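Local structure of guanylate kinase (Coxiella burnetii, 3TR0) at residues V53-I58 and R81-E86; T61-M66 and G70-H75; E103-G108 and R155-H160. The protein catalyses the ATP-dependent phosphorylation of GMP to GDP and so probably serves to recycle guanine nucleotides. One frame throughout, in Å; residues are numbered along the deposited sequence.

Interaction 1 of 3, residues V53-I58 and R81-E86; sequences VDYFFI and RHYGTE. With 5GP (guanosine-5'-monophosphate), chain D.
Tyr83 OH donates to O2P of the bound GMP at 2.6 Å, while Tyr55 OH, arriving from the other segment, donates to O1P of the same phosphate at 2.8 Å. The two hydroxyls thus hold different oxygens of one group, and Ser39 and Arg43 add further hydrogen bonds to the nucleotide. Between the tyrosines themselves contact is slight: Tyr55 OH comes within 3.8 Å of Tyr83 CE1. The rings meet obliquely, centroids 5.9 Å apart and planes at 62°. The spacing follows from the fold. In the mixed sheet of the GMP-binding region, strand 40-41 runs between 56-57 and 81-86, so the nearest CA atoms, of Tyr55 and Tyr83, are 9.3 Å apart and the two tyrosine side chains bridge the gap. Tyr83 also serves the nucleoside. Its CB packs against C5 of the guanine at 3.4 Å. Having CG anti to the carbonyl carbon (chi1 -56°) lays the ring along the nucleoside, one face under the sugar oxygen O4', 3.7 Å from the ring plane, and OH at the phosphate. Tyr55 meets the nucleotide differently, with O1P at its ring edge, while its CB rests over the centre of the Phe57 ring. Further along strand 81-86, Gly84 C approaches guanine O6 to 3.2 Å, and Thr85 OG1 is hydrogen-bonded to Glu74 OE1, a neighbouring group of the base pocket.

Interaction 2 of 3, residues T61-M66 and G70-H75; sequences TRFQAM and GAFLEH. With 5GP (guanosine-5'-monophosphate), chain D.
Phe63 and Phe72 form an offset stack, with centroids 4.5 Å apart and planes inclined by 29°. Phe72 CE2 lies over one face of the Phe63 ring, displaced toward its rim, and is 3.6 Å from Phe63 CE1. With CG anti to the backbone N (chi1 -163°), Phe63 swings its ring from the helix flank toward Phe72. Close packing continues at Met66, present as selenomethionine: its CB approaches Phe72 CE2 to 3.3 Å, and its extended chain passes across Phe72 at about a right angle. SE is 4.6 Å from the Phe72 centroid and 50° off the ring normal, making an oblique Met-aromatic contact. Beyond the stack, His82 brings its ring against Phe63, and Ile58 touches both Phe63 and Met66, so this side joins the packing between helix 60-69 and the mixed sheet. The helix ends in a Schellman motif, with Gly70 at positive phi as its first non-helical residue. Here Met66 O accepts a sound bond from Ala71 N at 2.9 Å, whereas the bond from Gly70 N is weak and strongly bent. The Ala71 methyl folds back onto the Met66 chain, 3.7 Å from CG. Toward the surface the contact becomes looser and wetter: Gly70 is exposed, and a water accepts from Phe72 N at 3.1 Å while making a weak bond to Met66 O. His75 is a peripheral neighbour, its CB facing Phe63 CZ near the plane of that ring. Between Phe72 and His75 the chain turns a corner at Leu73 and Glu74, and this places the Glu74 carboxylate at the nucleotide, where OE1 accepts from guanine N1 at 2.7 Å.

Interaction 3 of 3, residues E103-G108 and R155-H160; sequences EIDWQG and REEMAH. With 5GP (guanosine-5'-monophosphate), chain D.
Stacking joins Trp106 to His160: the imidazole lies face to face with the five-membered part of the indole, centroids 3.6 Å apart and planes 10° from parallel. His160 NE2 comes closest, 3.3 Å from Trp106 CE2, while CG of Gln107 packs on the opposite indole face. The polar link is Glu157, whose chain bends at chi2 (85°) to bring its carboxylate to the start of helix 106-115. OE2 accepts only a weak bond from Trp106 N at 3.2 Å; OE1 sits at the indole edge, 2.9 Å from Trp106 CD1. Asp105, the N-cap, organises the same helix end. Its OD1 accepts from Gly108 N and also from N2 of the guanine, each at 3.0 Å, and Gln107 NE2 donates to OD2 at 2.8 Å, on the syn lone pair. In this P-loop kinase the helix start therefore helps read the base's amino group while stacking against the C-terminal part of helix 147-158. Asp105 OD2 and Glu157 OE1 are 4.5 Å apart; a water between them, together with the helix N terminus, probably eases their repulsion, and the hydrogen bond between His160 ND1 and Glu163 would tend to make the stacked imidazole more basic.

In the fold
From the N terminus, the chain passes the P-loop and strand 40-41 before reaching 53-58, the first half of interaction 1. Helix 60-69 and the turn after it form interaction 2, a short local closure, and the hairpin return along 81-86 completes interaction 1, so the second contact lies within the span of the first. Strands 72-78 and 81-86 are antiparallel neighbours in the mixed sheet and bring the two contacts together. Interaction 3 follows in series, crossing neither: after 46 residues it ties the start of helix 106-115, at the end of a core-sheet strand, to the C-terminal part of helix 147-158. Each contact has at least one segment at GMP, between mixed sheet and core.

Interaction 1 of 3, residues V53-I58 and R81-E86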
loop_
_atom_site.group_PDB
_atom_site.type_symbol
_atom_site.label_atom_id
_atom_site.label_comp_id
_atom_site.label_asym_id
_atom_site.label_seq_id
_atom_site.Cartn_x
_atom_site.Cartn_y
_atom_site.Cartn_z
ATOM N N VAL A 53 -25.547 15.234 4.827
ATOM C CA VAL A 53 -24.199 15.697 4.522
ATOM C C VAL A 53 -23.224 15.250 5.608
ATOM O O VAL A 53 -22.220 14.596 5.328
ATOM C CB VAL A 53 -24.147 17.230 4.388
ATOM C CG1 VAL A 53 -22.716 17.694 4.154
ATOM C CG2 VAL A 53 -25.064 17.697 3.259
ATOM N N ASP A 54 -23.529 15.609 6.850
ATOM C CA ASP A 54 -22.727 15.191 7.989
ATOM C C ASP A 54 -23.188 13.819 8.468
ATOM O O ASP A 54 -22.382 12.912 8.675
ATOM C CB ASP A 54 -22.846 16.220 9.114
ATOM C CG ASP A 54 -22.340 17.586 8.699
ATOM O OD1 ASP A 54 -21.134 17.852 8.878
ATOM O OD2 ASP A 54 -23.143 18.389 8.180
ATOM N N TYR A 55 -24.498 13.676 8.625
ATOM C CA TYR A 55 -25.097 12.416 9.038
ATOM C C TYR A 55 -26.530 12.383 8.558
ATOM O O TYR A 55 -27.073 13.398 8.120
ATOM C CB TYR A 55 -25.138 12.303 10.563
ATOM C CG TYR A 55 -23.814 12.036 11.246
ATOM C CD1 TYR A 55 -23.325 10.742 11.374
ATOM C CD2 TYR A 55 -23.077 13.073 11.795
ATOM C CE1 TYR A 55 -22.119 10.492 12.015
ATOM C CE2 TYR A 55 -21.876 12.835 12.436
ATOM C CZ TYR A 55 -21.401 11.544 12.541
ATOM O OH TYR A 55 -20.206 11.309 13.179
ATOM N N PHE A 56 -27.137 11.208 8.651
ATOM C CA PHE A 56 -28.579 11.107 8.641
ATOM C C PHE A 56 -28.981 11.141 10.102
ATOM O O PHE A 56 -28.768 10.173 10.832
ATOM C CB PHE A 56 -29.033 9.797 8.001
ATOM C CG PHE A 56 -28.724 9.700 6.534
ATOM C CD1 PHE A 56 -29.461 10.425 5.610
ATOM C CD2 PHE A 56 -27.709 8.877 6.078
ATOM C CE1 PHE A 56 -29.183 10.336 4.261
ATOM C CE2 PHE A 56 -27.428 8.783 4.733
ATOM C CZ PHE A 56 -28.170 9.512 3.821
ATOM N N PHE A 57 -29.531 12.268 10.538
ATOM C CA PHE A 57 -29.868 12.429 11.942
ATOM C C PHE A 57 -31.244 11.850 12.238
ATOM O O PHE A 57 -32.241 12.252 11.641
ATOM C CB PHE A 57 -29.796 13.902 12.343
ATOM C CG PHE A 57 -28.435 14.516 12.162
ATOM C CD1 PHE A 57 -27.495 14.461 13.178
ATOM C CD2 PHE A 57 -28.098 15.151 10.979
ATOM C CE1 PHE A 57 -26.248 15.032 13.017
ATOM C CE2 PHE A 57 -26.851 15.726 10.815
ATOM C CZ PHE A 57 -25.928 15.668 11.835
ATOM N N ILE A 58 -31.285 10.892 13.156
ATOM C CA ILE A 58 -32.536 10.250 13.533
ATOM C C ILE A 58 -32.619 10.103 15.047
ATOM O O ILE A 58 -31.659 10.405 15.754
ATOM C CB ILE A 58 -32.670 8.867 12.877
ATOM C CG1 ILE A 58 -31.462 7.992 13.220
ATOM C CG2 ILE A 58 -32.796 9.009 11.370
ATOM C CD1 ILE A 58 -31.587 6.565 12.722
ATOM N N ARG A 81 -24.388 7.739 22.700
ATOM C CA ARG A 81 -25.152 7.957 21.477
ATOM C C ARG A 81 -24.905 6.809 20.507
ATOM O O ARG A 81 -23.951 6.045 20.665
ATOM C CB ARG A 81 -24.781 9.292 20.827
ATOM C CG ARG A 81 -25.035 10.510 21.705
ATOM C CD ARG A 81 -26.518 10.724 21.959
ATOM N NE ARG A 81 -26.750 11.917 22.772
ATOM C CZ ARG A 81 -27.951 12.368 23.119
ATOM N NH1 ARG A 81 -29.043 11.727 22.726
ATOM N NH2 ARG A 81 -28.057 13.463 23.860
ATOM N N HIS A 82 -25.764 6.690 19.503
ATOM C CA HIS A 82 -25.691 5.574 18.575
ATOM C C HIS A 82 -25.278 6.034 17.190
ATOM O O HIS A 82 -25.725 7.077 16.714
ATOM C CB HIS A 82 -27.028 4.834 18.517
ATOM C CG HIS A 82 -27.410 4.188 19.811
ATOM N ND1 HIS A 82 -26.779 3.064 20.295
ATOM C CD2 HIS A 82 -28.355 4.514 20.725
ATOM C CE1 HIS A 82 -27.319 2.722 21.453
ATOM N NE2 HIS A 82 -28.278 3.586 21.736
ATOM N N TYR A 83 -24.406 5.248 16.565
ATOM C CA TYR A 83 -23.936 5.497 15.210
ATOM C C TYR A 83 -23.907 4.178 14.438
ATOM O O TYR A 83 -23.559 3.133 14.989
ATOM C CB TYR A 83 -22.511 6.056 15.234
ATOM C CG TYR A 83 -22.314 7.312 16.053
ATOM C CD1 TYR A 83 -22.119 8.539 15.435
ATOM C CD2 TYR A 83 -22.291 7.266 17.440
ATOM C CE1 TYR A 83 -21.922 9.688 16.174
ATOM C CE2 TYR A 83 -22.100 8.409 18.189
ATOM C CZ TYR A 83 -21.914 9.617 17.550
ATOM O OH TYR A 83 -21.718 10.761 18.288
ATOM N N GLY A 84 -24.244 4.223 13.155
ATOM C CA GLY A 84 -24.212 3.018 12.350
ATOM C C GLY A 84 -24.038 3.261 10.867
ATOM O O GLY A 84 -24.335 4.343 10.363
ATOM N N THR A 85 -23.551 2.238 10.170
ATOM C CA THR A 85 -23.372 2.288 8.727
ATOM C C THR A 85 -24.491 1.518 8.043
ATOM O O THR A 85 -24.582 0.298 8.173
ATOM C CB THR A 85 -22.023 1.662 8.306
ATOM O OG1 THR A 85 -20.946 2.415 8.876
ATOM C CG2 THR A 85 -21.882 1.660 6.793
ATOM N N GLU A 86 -25.345 2.230 7.317
ATOM C CA GLU A 86 -26.435 1.588 6.591
ATOM C C GLU A 86 -25.845 0.630 5.556
ATOM O O GLU A 86 -24.998 1.012 4.742
ATOM C CB GLU A 86 -27.345 2.635 5.946
ATOM C CG GLU A 86 -28.714 2.113 5.515
ATOM C CD GLU A 86 -28.692 1.513 4.130
ATOM O OE1 GLU A 86 -28.051 2.110 3.240
ATOM O OE2 GLU A 86 -29.307 0.446 3.927
HETATM P P 5GP D . -19.247 12.831 16.219
HETATM O O1P 5GP D . -19.600 13.410 14.871
HETATM O O2P 5GP D . -20.342 12.691 17.243
HETATM O O3P 5GP D . -18.097 13.626 16.794
HETATM O "O5'" 5GP D . -18.525 11.429 16.016
HETATM C "C5'" 5GP D . -18.309 10.553 17.110
HETATM C "C4'" 5GP D . -17.503 9.352 16.695
HETATM O "O4'" 5GP D . -18.393 8.271 16.348
HETATM C "C3'" 5GP D . -16.653 9.530 15.448
HETATM O "O3'" 5GP D . -15.426 10.190 15.706
HETATM C "C2'" 5GP D . -16.478 8.103 14.940
HETATM O "O2'" 5GP D . -15.390 7.472 15.598
HETATM C "C1'" 5GP D . -17.774 7.429 15.408
HETATM N N9 5GP D . -18.715 7.184 14.301
HETATM C C8 5GP D . -19.304 8.056 13.472
HETATM N N7 5GP D . -20.110 7.367 12.626
HETATM C C5 5GP D . -20.013 6.054 12.943
HETATM C C6 5GP D . -20.577 4.882 12.453
HETATM O O6 5GP D . -21.379 4.903 11.488
HETATM N N1 5GP D . -20.253 3.715 13.025
HETATM C C2 5GP D . -19.396 3.652 14.054
HETATM N N2 5GP D . -19.075 2.466 14.622
HETATM N N3 5GP D . -18.832 4.769 14.546
HETATM C C4 5GP D . -19.138 5.966 14.004
#

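Interaction 2 of 3, residues T61-M66 and G70-H75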
loop_
_atom_site.group_PDB
_atom_site.type_symbol
_atom_site.label_atom_id
_atom_site.label_comp_id
_atom_site.label_asym_id
_atom_site.label_seq_id
_atom_site.Cartn_x
_atom_site.Cartn_y
_atom_site.Cartn_z
ATOM N N THR A 61 -35.590 5.766 18.662
ATOM C CA THR A 61 -36.636 4.860 18.210
ATOM C C THR A 61 -36.339 4.366 16.801
ATOM O O THR A 61 -36.378 3.164 16.529
ATOM C CB THR A 61 -38.013 5.543 18.228
ATOM O OG1 THR A 61 -38.315 5.972 19.563
ATOM C CG2 THR A 61 -39.092 4.579 17.752
ATOM N N ARG A 62 -36.039 5.301 15.908
ATOM C CA ARG A 62 -35.637 4.963 14.546
ATOM C C ARG A 62 -34.370 4.108 14.510
ATOM O O ARG A 62 -34.303 3.115 13.787
ATOM C CB ARG A 62 -35.422 6.234 13.727
ATOM C CG ARG A 62 -36.565 6.578 12.796
ATOM C CD ARG A 62 -36.345 7.927 12.138
ATOM N NE ARG A 62 -36.441 9.024 13.097
ATOM C CZ ARG A 62 -36.306 10.307 12.778
ATOM N NH1 ARG A 62 -36.065 10.656 11.521
ATOM N NH2 ARG A 62 -36.413 11.240 13.715
ATOM N N PHE A 63 -33.364 4.497 15.287
ATOM C CA PHE A 63 -32.087 3.787 15.270
ATOM C C PHE A 63 -32.242 2.367 15.798
ATOM O O PHE A 63 -31.737 1.415 15.203
ATOM C CB PHE A 63 -31.033 4.538 16.085
ATOM C CG PHE A 63 -29.624 4.113 15.785
ATOM C CD1 PHE A 63 -29.128 2.915 16.275
ATOM C CD2 PHE A 63 -28.797 4.908 15.010
ATOM C CE1 PHE A 63 -27.835 2.520 15.999
ATOM C CE2 PHE A 63 -27.500 4.514 14.728
ATOM C CZ PHE A 63 -27.021 3.320 15.224
ATOM N N GLN A 64 -32.945 2.228 16.918
ATOM C CA GLN A 64 -33.164 0.917 17.513
ATOM C C GLN A 64 -33.902 0.018 16.530
ATOM O O GLN A 64 -33.582 -1.163 16.391
ATOM C CB GLN A 64 -33.942 1.035 18.824
ATOM C CG GLN A 64 -34.230 -0.299 19.495
ATOM C CD GLN A 64 -32.967 -1.030 19.908
ATOM O OE1 GLN A 64 -32.923 -2.261 19.913
ATOM N NE2 GLN A 64 -31.933 -0.275 20.261
ATOM N N ALA A 65 -34.892 0.588 15.848
ATOM C CA ALA A 65 -35.607 -0.125 14.801
ATOM C C ALA A 65 -34.616 -0.702 13.792
ATOM O O ALA A 65 -34.605 -1.907 13.544
ATOM C CB ALA A 65 -36.596 0.797 14.112
HETATM N N MSE A 66 -33.778 0.162 13.226
HETATM C CA MSE A 66 -32.780 -0.265 12.242
HETATM C C MSE A 66 -31.891 -1.391 12.765
HETATM O O MSE A 66 -31.559 -2.319 12.027
HETATM C CB MSE A 66 -31.922 0.922 11.788
HETATM C CG MSE A 66 -32.463 1.659 10.575
HETATM SE SE MSE A 66 -31.855 3.516 10.462
HETATM C CE MSE A 66 -32.657 3.990 8.750
ATOM N N GLY A 70 -31.755 -5.143 11.269
ATOM C CA GLY A 70 -30.503 -5.548 10.655
ATOM C C GLY A 70 -30.086 -4.629 9.523
ATOM O O GLY A 70 -29.319 -5.020 8.643
ATOM N N ALA A 71 -30.588 -3.398 9.552
ATOM C CA ALA A 71 -30.321 -2.423 8.497
ATOM C C ALA A 71 -28.883 -1.917 8.510
ATOM O O ALA A 71 -28.436 -1.279 7.558
ATOM C CB ALA A 71 -31.292 -1.251 8.604
ATOM N N PHE A 72 -28.161 -2.187 9.591
ATOM C CA PHE A 72 -26.791 -1.706 9.705
ATOM C C PHE A 72 -25.756 -2.778 9.379
ATOM O O PHE A 72 -25.871 -3.924 9.804
ATOM C CB PHE A 72 -26.527 -1.136 11.100
ATOM C CG PHE A 72 -27.266 0.138 11.384
ATOM C CD1 PHE A 72 -27.046 1.266 10.611
ATOM C CD2 PHE A 72 -28.169 0.213 12.431
ATOM C CE1 PHE A 72 -27.719 2.440 10.873
ATOM C CE2 PHE A 72 -28.835 1.386 12.701
ATOM C CZ PHE A 72 -28.615 2.500 11.917
ATOM N N LEU A 73 -24.742 -2.382 8.618
ATOM C CA LEU A 73 -23.601 -3.239 8.332
ATOM C C LEU A 73 -22.769 -3.319 9.595
ATOM O O LEU A 73 -22.066 -4.301 9.850
ATOM C CB LEU A 73 -22.770 -2.606 7.218
ATOM C CG LEU A 73 -21.693 -3.444 6.536
ATOM C CD1 LEU A 73 -22.313 -4.686 5.930
ATOM C CD2 LEU A 73 -20.993 -2.616 5.473
ATOM N N GLU A 74 -22.890 -2.264 10.392
ATOM C CA GLU A 74 -22.043 -2.030 11.538
ATOM C C GLU A 74 -22.736 -0.989 12.408
ATOM O O GLU A 74 -23.319 -0.038 11.886
ATOM C CB GLU A 74 -20.699 -1.500 11.029
ATOM C CG GLU A 74 -19.782 -0.918 12.060
ATOM C CD GLU A 74 -20.222 0.447 12.546
ATOM O OE1 GLU A 74 -20.534 1.340 11.717
ATOM O OE2 GLU A 74 -20.250 0.615 13.775
ATOM N N HIS A 75 -22.696 -1.168 13.725
ATOM C CA HIS A 75 -23.226 -0.152 14.630
ATOM C C HIS A 75 -22.564 -0.211 16.004
ATOM O O HIS A 75 -22.110 -1.265 16.445
ATOM C CB HIS A 75 -24.751 -0.261 14.751
ATOM C CG HIS A 75 -25.213 -1.401 15.603
ATOM N ND1 HIS A 75 -25.635 -1.230 16.904
ATOM C CD2 HIS A 75 -25.313 -2.726 15.345
ATOM C CE1 HIS A 75 -25.981 -2.402 17.409
ATOM N NE2 HIS A 75 -25.793 -3.326 16.484
HETATM P P 5GP D . -19.247 12.831 16.219
HETATM O O1P 5GP D . -19.600 13.410 14.871
HETATM O O2P 5GP D . -20.342 12.691 17.243
HETATM O O3P 5GP D . -18.097 13.626 16.794
HETATM O "O5'" 5GP D . -18.525 11.429 16.016
HETATM C "C5'" 5GP D . -18.309 10.553 17.110
HETATM C "C4'" 5GP D . -17.503 9.352 16.695
HETATM O "O4'" 5GP D . -18.393 8.271 16.348
HETATM C "C3'" 5GP D . -16.653 9.530 15.448
HETATM O "O3'" 5GP D . -15.426 10.190 15.706
HETATM C "C2'" 5GP D . -16.478 8.103 14.940
HETATM O "O2'" 5GP D . -15.390 7.472 15.598
HETATM C "C1'" 5GP D . -17.774 7.429 15.408
HETATM N N9 5GP D . -18.715 7.184 14.301
HETATM C C8 5GP D . -19.304 8.056 13.472
HETATM N N7 5GP D . -20.110 7.367 12.626
HETATM C C5 5GP D . -20.013 6.054 12.943
HETATM C C6 5GP D . -20.577 4.882 12.453
HETATM O O6 5GP D . -21.379 4.903 11.488
HETATM N N1 5GP D . -20.253 3.715 13.025
HETATM C C2 5GP D . -19.396 3.652 14.054
HETATM N N2 5GP D . -19.075 2.466 14.622
HETATM N N3 5GP D . -18.832 4.769 14.546
HETATM C C4 5GP D . -19.138 5.966 14.004
HETATM O O HOH W 1 -28.562 -3.683 12.273
#

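Interaction 3 of 3, residues E103-G108 and R155-H160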
loop_
_atom_site.group_PDB
_atom_site.type_symbol
_atom_site.label_atom_id
_atom_site.label_comp_id
_atom_site.label_asym_id
_atom_site.label_seq_id
_atom_site.Cartn_x
_atom_site.Cartn_y
_atom_site.Cartn_z
ATOM N N GLU A 103 -15.923 6.191 8.005
ATOM C CA GLU A 103 -15.398 6.945 9.135
ATOM C C GLU A 103 -16.096 6.438 10.379
ATOM O O GLU A 103 -17.156 6.943 10.745
ATOM C CB GLU A 103 -15.682 8.433 8.967
ATOM C CG GLU A 103 -15.063 9.066 7.744
ATOM C CD GLU A 103 -15.441 10.529 7.608
ATOM O OE1 GLU A 103 -16.633 10.816 7.365
ATOM O OE2 GLU A 103 -14.552 11.392 7.756
ATOM N N ILE A 104 -15.519 5.421 11.007
ATOM C CA ILE A 104 -16.163 4.750 12.127
ATOM C C ILE A 104 -15.170 4.529 13.258
ATOM O O ILE A 104 -13.964 4.629 13.049
ATOM C CB ILE A 104 -16.769 3.402 11.699
ATOM C CG1 ILE A 104 -15.692 2.493 11.105
ATOM C CG2 ILE A 104 -17.887 3.617 10.679
ATOM C CD1 ILE A 104 -16.213 1.146 10.639
ATOM N N ASP A 105 -15.671 4.238 14.457
ATOM C CA ASP A 105 -14.795 4.082 15.615
ATOM C C ASP A 105 -14.189 2.689 15.654
ATOM O O ASP A 105 -14.412 1.883 14.748
ATOM C CB ASP A 105 -15.526 4.391 16.929
ATOM C CG ASP A 105 -16.339 3.219 17.444
ATOM O OD1 ASP A 105 -16.896 2.471 16.624
ATOM O OD2 ASP A 105 -16.425 3.045 18.681
ATOM N N TRP A 106 -13.420 2.406 16.700
ATOM C CA TRP A 106 -12.702 1.132 16.783
ATOM C C TRP A 106 -13.643 -0.063 16.906
ATOM O O TRP A 106 -13.330 -1.154 16.425
ATOM C CB TRP A 106 -11.673 1.140 17.922
ATOM C CG TRP A 106 -12.268 1.204 19.305
ATOM C CD1 TRP A 106 -12.441 2.319 20.073
ATOM C CD2 TRP A 106 -12.758 0.104 20.082
ATOM N NE1 TRP A 106 -13.014 1.983 21.279
ATOM C CE2 TRP A 106 -13.220 0.628 21.307
ATOM C CE3 TRP A 106 -12.857 -1.274 19.859
ATOM C CZ2 TRP A 106 -13.764 -0.176 22.304
ATOM C CZ3 TRP A 106 -13.402 -2.069 20.851
ATOM C CH2 TRP A 106 -13.848 -1.518 22.058
ATOM N N GLN A 107 -14.793 0.144 17.548
ATOM C CA GLN A 107 -15.791 -0.911 17.686
ATOM C C GLN A 107 -16.361 -1.282 16.329
ATOM O O GLN A 107 -16.500 -2.457 16.003
ATOM C CB GLN A 107 -16.931 -0.466 18.602
ATOM C CG GLN A 107 -16.492 -0.040 19.988
ATOM C CD GLN A 107 -17.642 0.495 20.812
ATOM O OE1 GLN A 107 -18.233 -0.226 21.611
ATOM N NE2 GLN A 107 -17.969 1.767 20.617
ATOM N N GLY A 108 -16.709 -0.269 15.544
ATOM C CA GLY A 108 -17.215 -0.501 14.205
ATOM C C GLY A 108 -16.174 -1.174 13.329
ATOM O O GLY A 108 -16.496 -2.053 12.524
ATOM N N ARG A 155 -8.078 8.984 24.431
ATOM C CA ARG A 155 -6.933 8.169 24.813
ATOM C C ARG A 155 -7.274 6.686 24.755
ATOM O O ARG A 155 -6.412 5.854 24.480
ATOM C CB ARG A 155 -6.440 8.542 26.210
ATOM C CG ARG A 155 -5.698 9.861 26.267
ATOM C CD ARG A 155 -4.811 9.935 27.498
ATOM N NE ARG A 155 -3.784 10.963 27.365
ATOM C CZ ARG A 155 -2.773 11.122 28.212
ATOM N NH1 ARG A 155 -2.649 10.317 29.258
ATOM N NH2 ARG A 155 -1.884 12.085 28.011
ATOM N N GLU A 156 -8.534 6.363 25.019
ATOM C CA GLU A 156 -8.999 4.984 24.962
ATOM C C GLU A 156 -9.176 4.547 23.515
ATOM O O GLU A 156 -8.925 3.392 23.169
ATOM C CB GLU A 156 -10.317 4.831 25.724
ATOM C CG GLU A 156 -10.224 5.186 27.197
ATOM C CD GLU A 156 -11.558 5.066 27.907
ATOM O OE1 GLU A 156 -12.577 4.828 27.224
ATOM O OE2 GLU A 156 -11.588 5.209 29.148
ATOM N N GLU A 157 -9.620 5.475 22.672
ATOM C CA GLU A 157 -9.705 5.213 21.244
ATOM C C GLU A 157 -8.303 4.948 20.707
ATOM O O GLU A 157 -8.089 4.023 19.929
ATOM C CB GLU A 157 -10.332 6.400 20.507
ATOM C CG GLU A 157 -10.520 6.187 19.003
ATOM C CD GLU A 157 -11.814 5.461 18.667
ATOM O OE1 GLU A 157 -12.613 5.214 19.595
ATOM O OE2 GLU A 157 -12.037 5.142 17.477
HETATM N N MSE A 158 -7.341 5.759 21.138
HETATM C CA MSE A 158 -5.981 5.652 20.613
HETATM C C MSE A 158 -5.258 4.382 21.061
HETATM O O MSE A 158 -4.379 3.890 20.361
HETATM C CB MSE A 158 -5.164 6.901 20.948
HETATM C CG MSE A 158 -5.268 7.982 19.886
HETATM SE SE MSE A 158 -4.304 9.596 20.351
HETATM C CE MSE A 158 -5.267 10.056 21.983
ATOM N N ALA A 159 -5.637 3.848 22.216
ATOM C CA ALA A 159 -5.053 2.601 22.694
ATOM C C ALA A 159 -5.371 1.443 21.752
ATOM O O ALA A 159 -4.731 0.393 21.809
ATOM C CB ALA A 159 -5.539 2.290 24.097
ATOM N N HIS A 160 -6.359 1.637 20.883
ATOM C CA HIS A 160 -6.758 0.600 19.930
ATOM C C HIS A 160 -6.022 0.680 18.594
ATOM O O HIS A 160 -6.368 -0.040 17.654
ATOM C CB HIS A 160 -8.269 0.647 19.675
ATOM C CG HIS A 160 -9.093 0.209 20.847
ATOM N ND1 HIS A 160 -9.391 -1.114 21.090
ATOM C CD2 HIS A 160 -9.677 0.917 21.841
ATOM C CE1 HIS A 160 -10.127 -1.204 22.186
ATOM N NE2 HIS A 160 -10.312 0.015 22.662
HETATM P P 5GP D . -19.247 12.831 16.219
HETATM O O1P 5GP D . -19.600 13.410 14.871
HETATM O O2P 5GP D . -20.342 12.691 17.243
HETATM O O3P 5GP D . -18.097 13.626 16.794
HETATM O "O5'" 5GP D . -18.525 11.429 16.016
HETATM C "C5'" 5GP D . -18.309 10.553 17.110
HETATM C "C4'" 5GP D . -17.503 9.352 16.695
HETATM O "O4'" 5GP D . -18.393 8.271 16.348
HETATM C "C3'" 5GP D . -16.653 9.530 15.448
HETATM O "O3'" 5GP D . -15.426 10.190 15.706
HETATM C "C2'" 5GP D . -16.478 8.103 14.940
HETATM O "O2'" 5GP D . -15.390 7.472 15.598
HETATM C "C1'" 5GP D . -17.774 7.429 15.408
HETATM N N9 5GP D . -18.715 7.184 14.301
HETATM C C8 5GP D . -19.304 8.056 13.472
HETATM N N7 5GP D . -20.110 7.367 12.626
HETATM C C5 5GP D . -20.013 6.054 12.943
HETATM C C6 5GP D . -20.577 4.882 12.453
HETATM O O6 5GP D . -21.379 4.903 11.488
HETATM N N1 5GP D . -20.253 3.715 13.025
HETATM C C2 5GP D . -19.396 3.652 14.054
HETATM N N2 5GP D . -19.075 2.466 14.622
HETATM N N3 5GP D . -18.832 4.769 14.546
HETATM C C4 5GP D . -19.138 5.966 14.004
HETATM O O HOH W 2 -15.527 4.742 20.414
HETATM O O HOH W 3 -13.152 5.164 22.593
#